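PDB 2OHW: YueI protein from Bacillus subtilis, which is of unknown function and belongs to the DUF1694 family, its single chain folding as a four-stranded mixed sheet with helices packed around it. Local coordinates for residues Asp8-Gln13 and His27-Ser32; Val46-Pro51 and Asp123-Arg128. All coordinates share one frame; numbering follows the deposited sequence.

Overall arrangement
Contact 1 rests on the four-stranded mixed sheet through L28 and F29, while contact 2, centred about 17 Å away, lies nearer the surface, its segments reaching strand 37-42 through V46 and Y126. Contact 1 is complete before contact 2 opens: it joins helix 5-12 to the end of helix 22-28, just ahead of strand 37-42. Contact 2 spans a much longer piece of chain, bringing the C-terminal helix 124-129 back to the loop between helices 43-46 and 53-60. One is buried and mostly apolar, the other partly polar. They meet through a probable hydrogen bond between L11 O and Y126 OH, 2.7 Å apart, so the first and last helices of the modelled chain are joined directly.

Contact 1: Asp8-Gln13 and His27-Ser32; sequences DLYLQQ and HLFLGS
Y10 and L11 of the first helix reach across to L28 and F29, and the contact is made by packing, mostly of carbon on carbon, with the phenol oxygen of Y10 at the edge of the F29 ring. Two leucines make one part of it: L11 CD2 lies 3.8 Å from L28 CD1, the two side chains running antiparallel past one another. L28 has its CG anti to the backbone N (chi1 176°), which carries both methyls out toward the first helix. Its second methyl, CD2, is shared. It sits 3.8 Å from Y10 CE2, at the edge of the tyrosine ring and near its plane, and it also lies over one face of the neighbouring F29 ring, offset toward the rim.

The aromatic part is an edge contact rather than a stack. Y10 and F29 point at one another, and the phenol oxygen Y10 OH arrives in the plane of the F29 ring, 3.8 Å from F29 CZ. One ring carbon follows a little behind, Y10 CE2 being 4.3 Å from F29 CZ. That hydroxyl is not left to the hydrocarbon: it is hydrogen-bonded to the backbone oxygen of G17, which ties down the far end of the ring.

Helix 22-28 ends here, and a type I' turn from F29 to S32, closed by S32 N to F29 O at 3.1 Å, redirects the chain toward strand 37-42. L28 and F29 also rest on L104 of strand 104-110, and F29 reaches V37 of strand 37-42. Helix 5-12 thus packs against the end of helix 22-28, which in turn leans on the sheet.

Contact 2: Val46-Pro51 and Asp123-Arg128; sequences VLRSKP and DDIYNR
R48 sets out with CG anti to its own backbone N (chi1 -169°), runs on extended through chi2, and then bends at chi3 (84°), so that its methylenes pass I125 before the guanidinium turns back toward its own loop. I125 in turn holds CG1 anti to its carbonyl carbon (chi1 -57°), and the extended chain beyond delivers CD1 to the arginine. The two side chains cross at about a right angle: I125 CD1 lies 3.6 Å from R48 CD and 3.8 Å from R48 CG.

Much of the guanidinium's hold comes from its own segment. R48 NE donates to K50 O at 2.7 Å, almost exactly in the guanidinium plane, while R48 NH2 adds weak bonds to K50 O and P51 O. Between the segments, R48 NH1 and D123 OD2 are 4.4 Å apart, with the oxygen well out of the guanidinium plane; no N-H of R48 points at it, so any direct attraction is probably one of charge only. A water links them, accepting from R48 NH1 at 3.0 Å and giving D123 OD2 a longer, weak bond.

D123 is also the N-cap of the last helix. Its OD1 takes the N-H of Y126 at 2.9 Å, nearly along the C-O axis, and OD1 is bonded to Q45 NE2 as well, while OD2 has its main partner in the hydroxyl of Y52. The Y52 ring makes a cation-pi contact with R48 and touches I125, and Q45 of helix 43-46 packs on I125 too. The start of helix 124-129 is thereby fastened to the loop that joins helices 43-46 and 53-60, whose P51 rests on helix 75-87.

Contact 1: Asp8-Gln13 and His27-Ser32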
ATOM      1  N   ASP A   8     -14.485   6.308  -4.190  1.00 17.05           N
ATOM      2  CA  ASP A   8     -13.637   7.408  -4.609  1.00 17.39           C
ATOM      3  C   ASP A   8     -13.415   8.371  -3.458  1.00 16.38           C
ATOM      4  O   ASP A   8     -12.316   8.895  -3.307  1.00 16.46           O
ATOM      5  CB  ASP A   8     -14.232   8.175  -5.791  1.00 17.78           C
ATOM      6  CG  ASP A   8     -14.203   7.390  -7.082  1.00 21.88           C
ATOM      7  OD1 ASP A   8     -13.578   6.300  -7.150  1.00 25.53           O
ATOM      8  OD2 ASP A   8     -14.825   7.883  -8.044  1.00 25.49           O
ATOM      9  N   LEU A   9     -14.446   8.615  -2.652  1.00 16.31           N
ATOM     10  CA  LEU A   9     -14.312   9.533  -1.543  1.00 16.35           C
ATOM     11  C   LEU A   9     -13.395   8.925  -0.487  1.00 15.94           C
ATOM     12  O   LEU A   9     -12.518   9.612   0.042  1.00 15.55           O
ATOM     13  CB  LEU A   9     -15.671   9.913  -0.933  1.00 16.85           C
ATOM     14  CG  LEU A   9     -15.558  11.088   0.059  1.00 17.40           C
ATOM     15  CD1 LEU A   9     -15.048  12.364  -0.619  1.00 19.03           C
ATOM     16  CD2 LEU A   9     -16.863  11.376   0.782  1.00 19.18           C
ATOM     17  N   TYR A  10     -13.578   7.639  -0.213  1.00 15.12           N
ATOM     18  CA  TYR A  10     -12.691   6.917   0.720  1.00 15.03           C
ATOM     19  C   TYR A  10     -11.236   7.059   0.303  1.00 14.69           C
ATOM     20  O   TYR A  10     -10.365   7.374   1.121  1.00 14.90           O
ATOM     21  CB  TYR A  10     -13.092   5.446   0.744  1.00 15.40           C
ATOM     22  CG  TYR A  10     -12.266   4.543   1.617  1.00 14.54           C
ATOM     23  CD1 TYR A  10     -12.526   4.446   2.984  1.00 14.75           C
ATOM     24  CD2 TYR A  10     -11.285   3.719   1.074  1.00 14.44           C
ATOM     25  CE1 TYR A  10     -11.787   3.593   3.792  1.00 14.80           C
ATOM     26  CE2 TYR A  10     -10.545   2.863   1.877  1.00 14.49           C
ATOM     27  CZ  TYR A  10     -10.815   2.788   3.234  1.00 16.34           C
ATOM     28  OH  TYR A  10     -10.111   1.904   4.040  1.00 16.13           O
ATOM     29  N   LEU A  11     -10.974   6.835  -0.977  1.00 14.47           N
ATOM     30  CA  LEU A  11      -9.614   7.027  -1.508  1.00 14.90           C
ATOM     31  C   LEU A  11      -9.119   8.476  -1.422  1.00 15.44           C
ATOM     32  O   LEU A  11      -8.014   8.739  -0.945  1.00 14.97           O
ATOM     33  CB  LEU A  11      -9.527   6.527  -2.948  1.00 14.76           C
ATOM     34  CG  LEU A  11      -9.799   5.035  -3.168  1.00 16.58           C
ATOM     35  CD1 LEU A  11      -9.914   4.782  -4.644  1.00 17.72           C
ATOM     36  CD2 LEU A  11      -8.639   4.215  -2.578  1.00 17.26           C
ATOM     37  N   GLN A  12      -9.948   9.424  -1.845  1.00 15.26           N
ATOM     38  CA  GLN A  12      -9.523  10.825  -1.896  1.00 16.83           C
ATOM     39  C   GLN A  12      -9.146  11.320  -0.507  1.00 16.08           C
ATOM     40  O   GLN A  12      -8.183  12.088  -0.351  1.00 17.39           O
ATOM     41  CB  GLN A  12     -10.654  11.671  -2.496  1.00 16.78           C
ATOM     42  CG  GLN A  12     -10.475  13.187  -2.444  1.00 21.19           C
ATOM     43  CD  GLN A  12     -11.629  13.873  -3.131  1.00 21.85           C
ATOM     44  OE1 GLN A  12     -11.811  13.728  -4.343  1.00 27.80           O
ATOM     45  NE2 GLN A  12     -12.432  14.589  -2.361  1.00 29.33           N
ATOM     46  N   GLN A  13      -9.877  10.848   0.500  1.00 15.37           N
ATOM     47  CA  GLN A  13      -9.657  11.304   1.873  1.00 16.61           C
ATOM     48  C   GLN A  13      -8.623  10.517   2.668  1.00 16.58           C
ATOM     49  O   GLN A  13      -8.405  10.801   3.833  1.00 17.82           O
ATOM     50  CB  GLN A  13     -10.977  11.361   2.623  1.00 16.89           C
ATOM     51  CG  GLN A  13     -11.916  12.389   2.040  1.00 17.74           C
ATOM     52  CD  GLN A  13     -13.015  12.757   2.986  1.00 16.49           C
ATOM     53  OE1 GLN A  13     -13.424  11.952   3.831  1.00 20.65           O
ATOM     54  NE2 GLN A  13     -13.535  13.974   2.831  1.00 17.19           N
ATOM     55  N   HIS A  27      -9.615  -6.528  -2.259  1.00 20.18           N
ATOM     56  CA  HIS A  27      -9.477  -6.092  -3.644  1.00 20.43           C
ATOM     57  C   HIS A  27      -8.772  -4.741  -3.792  1.00 19.44           C
ATOM     58  O   HIS A  27      -8.163  -4.483  -4.829  1.00 20.25           O
ATOM     59  CB  HIS A  27     -10.828  -6.088  -4.355  1.00 21.72           C
ATOM     60  CG  HIS A  27     -11.443  -7.451  -4.486  1.00 24.94           C
ATOM     61  ND1 HIS A  27     -12.779  -7.691  -4.245  1.00 28.51           N
ATOM     62  CD2 HIS A  27     -10.903  -8.643  -4.836  1.00 28.78           C
ATOM     63  CE1 HIS A  27     -13.036  -8.973  -4.443  1.00 29.37           C
ATOM     64  NE2 HIS A  27     -11.914  -9.573  -4.799  1.00 30.03           N
ATOM     65  N   LEU A  28      -8.861  -3.886  -2.770  1.00 17.32           N
ATOM     66  CA  LEU A  28      -8.128  -2.610  -2.766  1.00 15.70           C
ATOM     67  C   LEU A  28      -6.672  -2.782  -2.295  1.00 15.00           C
ATOM     68  O   LEU A  28      -5.737  -2.269  -2.929  1.00 14.84           O
ATOM     69  CB  LEU A  28      -8.842  -1.558  -1.911  1.00 16.49           C
ATOM     70  CG  LEU A  28      -8.126  -0.201  -1.741  1.00 17.01           C
ATOM     71  CD1 LEU A  28      -7.874   0.522  -3.045  1.00 18.13           C
ATOM     72  CD2 LEU A  28      -8.931   0.698  -0.800  1.00 16.55           C
ATOM     73  N   PHE A  29      -6.503  -3.486  -1.173  1.00 14.90           N
ATOM     74  CA  PHE A  29      -5.221  -3.548  -0.476  1.00 15.02           C
ATOM     75  C   PHE A  29      -4.330  -4.742  -0.828  1.00 15.90           C
ATOM     76  O   PHE A  29      -3.591  -5.260   0.028  1.00 15.90           O
ATOM     77  CB  PHE A  29      -5.444  -3.449   1.037  1.00 14.98           C
ATOM     78  CG  PHE A  29      -6.020  -2.121   1.473  1.00 13.92           C
ATOM     79  CD1 PHE A  29      -5.232  -0.970   1.452  1.00 13.78           C
ATOM     80  CD2 PHE A  29      -7.328  -2.028   1.916  1.00 15.42           C
ATOM     81  CE1 PHE A  29      -5.769   0.263   1.853  1.00 13.78           C
ATOM     82  CE2 PHE A  29      -7.864  -0.808   2.331  1.00 14.48           C
ATOM     83  CZ  PHE A  29      -7.089   0.338   2.291  1.00 13.63           C
ATOM     84  N   LEU A  30      -4.390  -5.155  -2.095  1.00 16.00           N
ATOM     85  CA  LEU A  30      -3.506  -6.213  -2.618  1.00 16.28           C
ATOM     86  C   LEU A  30      -3.615  -7.504  -1.811  1.00 16.55           C
ATOM     87  O   LEU A  30      -2.624  -8.218  -1.609  1.00 16.82           O
ATOM     88  CB  LEU A  30      -2.046  -5.727  -2.678  1.00 16.47           C
ATOM     89  CG  LEU A  30      -1.776  -4.531  -3.597  1.00 16.89           C
ATOM     90  CD1 LEU A  30      -0.331  -4.038  -3.442  1.00 17.66           C
ATOM     91  CD2 LEU A  30      -2.069  -4.890  -5.041  1.00 18.04           C
ATOM     92  N   GLY A  31      -4.837  -7.789  -1.371  1.00 16.99           N
ATOM     93  CA  GLY A  31      -5.156  -9.031  -0.669  1.00 18.02           C
ATOM     94  C   GLY A  31      -5.272  -8.893   0.836  1.00 19.40           C
ATOM     95  O   GLY A  31      -5.765  -9.815   1.492  1.00 20.63           O
ATOM     96  N   SER A  32      -4.828  -7.760   1.391  1.00 19.23           N
ATOM     97  CA  SER A  32      -4.880  -7.540   2.840  1.00 19.36           C
ATOM     98  C   SER A  32      -6.202  -6.940   3.304  1.00 19.09           C
ATOM     99  O   SER A  32      -6.884  -6.231   2.551  1.00 19.60           O
ATOM    100  CB  SER A  32      -3.740  -6.613   3.283  1.00 19.33           C
ATOM    101  OG  SER A  32      -3.776  -6.409   4.694  1.00 20.36           O
TER

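Contact 2: Val46-Pro51 and Asp123-Arg128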
ATOM      1  N   VAL A  46       4.534   5.326  -6.086  1.00 14.72           N
ATOM      2  CA  VAL A  46       5.639   4.370  -6.284  1.00 15.60           C
ATOM      3  C   VAL A  46       6.501   4.787  -7.491  1.00 17.41           C
ATOM      4  O   VAL A  46       7.721   4.560  -7.510  1.00 18.78           O
ATOM      5  CB  VAL A  46       5.120   2.926  -6.420  1.00 15.47           C
ATOM      6  CG1 VAL A  46       6.247   1.959  -6.801  1.00 15.28           C
ATOM      7  CG2 VAL A  46       4.493   2.499  -5.108  1.00 15.41           C
ATOM      8  N   LEU A  47       5.861   5.397  -8.486  1.00 18.48           N
ATOM      9  CA  LEU A  47       6.567   5.815  -9.707  1.00 20.25           C
ATOM     10  C   LEU A  47       7.440   7.051  -9.515  1.00 21.98           C
ATOM     11  O   LEU A  47       8.208   7.409 -10.419  1.00 22.75           O
ATOM     12  CB  LEU A  47       5.570   6.029 -10.849  1.00 20.07           C
ATOM     13  CG  LEU A  47       4.881   4.770 -11.400  1.00 20.88           C
ATOM     14  CD1 LEU A  47       3.642   5.110 -12.236  1.00 23.75           C
ATOM     15  CD2 LEU A  47       5.838   3.860 -12.167  1.00 21.93           C
ATOM     16  N   ARG A  48       7.355   7.698  -8.353  1.00 23.47           N
ATOM     17  CA  ARG A  48       8.209   8.852  -8.055  1.00 25.35           C
ATOM     18  C   ARG A  48       9.673   8.403  -8.020  1.00 26.49           C
ATOM     19  O   ARG A  48       9.997   7.363  -7.435  1.00 26.80           O
ATOM     20  CB  ARG A  48       7.803   9.510  -6.732  1.00 25.14           C
ATOM     21  CG  ARG A  48       8.469  10.860  -6.482  1.00 25.99           C
ATOM     22  CD  ARG A  48       8.154  11.397  -5.090  1.00 26.08           C
ATOM     23  NE  ARG A  48       9.035  10.861  -4.055  1.00 26.81           N
ATOM     24  CZ  ARG A  48       9.168  11.380  -2.837  1.00 27.54           C
ATOM     25  NH1 ARG A  48       8.476  12.455  -2.486  1.00 27.84           N
ATOM     26  NH2 ARG A  48      10.004  10.831  -1.964  1.00 27.40           N
ATOM     27  N   SER A  49      10.541   9.182  -8.664  1.00 27.66           N
ATOM     28  CA  SER A  49      11.958   8.831  -8.799  1.00 29.09           C
ATOM     29  C   SER A  49      12.632   8.540  -7.457  1.00 29.17           C
ATOM     30  O   SER A  49      13.270   7.495  -7.287  1.00 30.28           O
ATOM     31  CB  SER A  49      12.707   9.934  -9.557  1.00 29.33           C
ATOM     32  OG  SER A  49      12.080  10.186 -10.803  1.00 32.64           O
ATOM     33  N   LYS A  50      12.467   9.451  -6.503  1.00 28.93           N
ATOM     34  CA  LYS A  50      12.971   9.239  -5.155  1.00 27.88           C
ATOM     35  C   LYS A  50      11.991   8.420  -4.307  1.00 26.58           C
ATOM     36  O   LYS A  50      10.824   8.801  -4.176  1.00 26.58           O
ATOM     37  CB  LYS A  50      13.271  10.575  -4.473  1.00 28.81           C
ATOM     38  CG  LYS A  50      14.220  10.456  -3.286  1.00 31.71           C
ATOM     39  CD  LYS A  50      15.637  10.104  -3.733  1.00 35.02           C
ATOM     40  CE  LYS A  50      16.501   9.675  -2.561  1.00 36.10           C
ATOM     41  NZ  LYS A  50      17.674   8.868  -3.016  1.00 37.82           N
ATOM     42  N   PRO A  51      12.460   7.301  -3.718  1.00 24.86           N
ATOM     43  CA  PRO A  51      11.569   6.500  -2.874  1.00 23.48           C
ATOM     44  C   PRO A  51      11.158   7.246  -1.609  1.00 22.34           C
ATOM     45  O   PRO A  51      11.891   8.117  -1.128  1.00 23.06           O
ATOM     46  CB  PRO A  51      12.413   5.268  -2.526  1.00 24.17           C
ATOM     47  CG  PRO A  51      13.814   5.700  -2.699  1.00 24.46           C
ATOM     48  CD  PRO A  51      13.806   6.698  -3.816  1.00 24.94           C
ATOM     49  N   ASP A 123       0.436  13.954  -0.097  1.00 17.45           N
ATOM     50  CA  ASP A 123       1.225  14.896  -0.890  1.00 18.15           C
ATOM     51  C   ASP A 123       0.528  15.162  -2.223  1.00 18.72           C
ATOM     52  O   ASP A 123      -0.520  14.568  -2.506  1.00 18.67           O
ATOM     53  CB  ASP A 123       2.709  14.438  -1.022  1.00 18.54           C
ATOM     54  CG  ASP A 123       2.908  13.190  -1.897  1.00 19.37           C
ATOM     55  OD1 ASP A 123       1.928  12.575  -2.352  1.00 18.54           O
ATOM     56  OD2 ASP A 123       4.086  12.831  -2.157  1.00 21.93           O
ATOM     57  N   ASP A 124       1.085  16.047  -3.047  1.00 20.45           N
ATOM     58  CA  ASP A 124       0.453  16.355  -4.334  1.00 21.25           C
ATOM     59  C   ASP A 124       0.326  15.149  -5.278  1.00 20.39           C
ATOM     60  O   ASP A 124      -0.639  15.050  -6.045  1.00 20.71           O
ATOM     61  CB  ASP A 124       1.188  17.508  -5.044  1.00 22.98           C
ATOM     62  CG  ASP A 124       2.635  17.176  -5.386  1.00 26.75           C
ATOM     63  OD1 ASP A 124       3.210  16.215  -4.820  1.00 32.50           O
ATOM     64  OD2 ASP A 124       3.215  17.900  -6.239  1.00 32.88           O
ATOM     65  N   ILE A 125       1.295  14.234  -5.229  1.00 19.34           N
ATOM     66  CA  ILE A 125       1.213  13.022  -6.033  1.00 18.49           C
ATOM     67  C   ILE A 125       0.034  12.137  -5.606  1.00 17.76           C
ATOM     68  O   ILE A 125      -0.689  11.601  -6.453  1.00 18.23           O
ATOM     69  CB  ILE A 125       2.531  12.223  -6.013  1.00 18.65           C
ATOM     70  CG1 ILE A 125       3.680  13.109  -6.487  1.00 18.53           C
ATOM     71  CG2 ILE A 125       2.415  10.997  -6.912  1.00 17.88           C
ATOM     72  CD1 ILE A 125       5.036  12.434  -6.487  1.00 20.31           C
ATOM     73  N   TYR A 126      -0.194  12.005  -4.300  1.00 17.64           N
ATOM     74  CA  TYR A 126      -1.359  11.252  -3.832  1.00 17.92           C
ATOM     75  C   TYR A 126      -2.640  11.825  -4.411  1.00 18.61           C
ATOM     76  O   TYR A 126      -3.464  11.094  -4.972  1.00 18.12           O
ATOM     77  CB  TYR A 126      -1.467  11.260  -2.305  1.00 17.47           C
ATOM     78  CG  TYR A 126      -2.563  10.341  -1.814  1.00 15.55           C
ATOM     79  CD1 TYR A 126      -2.305   8.998  -1.598  1.00 14.91           C
ATOM     80  CD2 TYR A 126      -3.871  10.808  -1.606  1.00 14.77           C
ATOM     81  CE1 TYR A 126      -3.294   8.120  -1.167  1.00 13.85           C
ATOM     82  CE2 TYR A 126      -4.870   9.945  -1.176  1.00 14.56           C
ATOM     83  CZ  TYR A 126      -4.572   8.607  -0.961  1.00 13.86           C
ATOM     84  OH  TYR A 126      -5.536   7.723  -0.545  1.00 14.47           O
ATOM     85  N   ASN A 127      -2.790  13.139  -4.270  1.00 19.89           N
ATOM     86  CA  ASN A 127      -4.020  13.813  -4.670  1.00 21.63           C
ATOM     87  C   ASN A 127      -4.266  13.672  -6.163  1.00 22.65           C
ATOM     88  O   ASN A 127      -5.403  13.558  -6.594  1.00 23.50           O
ATOM     89  CB  ASN A 127      -3.961  15.289  -4.282  1.00 21.75           C
ATOM     90  CG  ASN A 127      -3.950  15.496  -2.784  1.00 23.47           C
ATOM     91  OD1 ASN A 127      -4.437  14.654  -2.017  1.00 25.67           O
ATOM     92  ND2 ASN A 127      -3.400  16.625  -2.349  1.00 26.27           N
ATOM     93  N   ARG A 128      -3.194  13.649  -6.947  1.00 23.18           N
ATOM     94  CA  ARG A 128      -3.336  13.615  -8.401  1.00 24.51           C
ATOM     95  C   ARG A 128      -3.472  12.192  -8.936  1.00 24.43           C
ATOM     96  O   ARG A 128      -4.056  11.975  -9.999  1.00 25.56           O
ATOM     97  CB  ARG A 128      -2.168  14.337  -9.077  1.00 24.94           C
ATOM     98  CG  ARG A 128      -2.062  15.819  -8.716  1.00 28.23           C
ATOM     99  CD  ARG A 128      -1.214  16.597  -9.710  1.00 34.35           C
ATOM    100  NE  ARG A 128      -0.505  17.706  -9.070  1.00 38.74           N
ATOM    101  CZ  ARG A 128       0.819  17.786  -8.957  1.00 40.35           C
ATOM    102  NH1 ARG A 128       1.593  16.831  -9.459  1.00 41.08           N
ATOM    103  NH2 ARG A 128       1.373  18.829  -8.348  1.00 41.55           N
TER
HETATM  104  O   HOH W   1       6.668  14.659  -3.499  1.00 53.02           O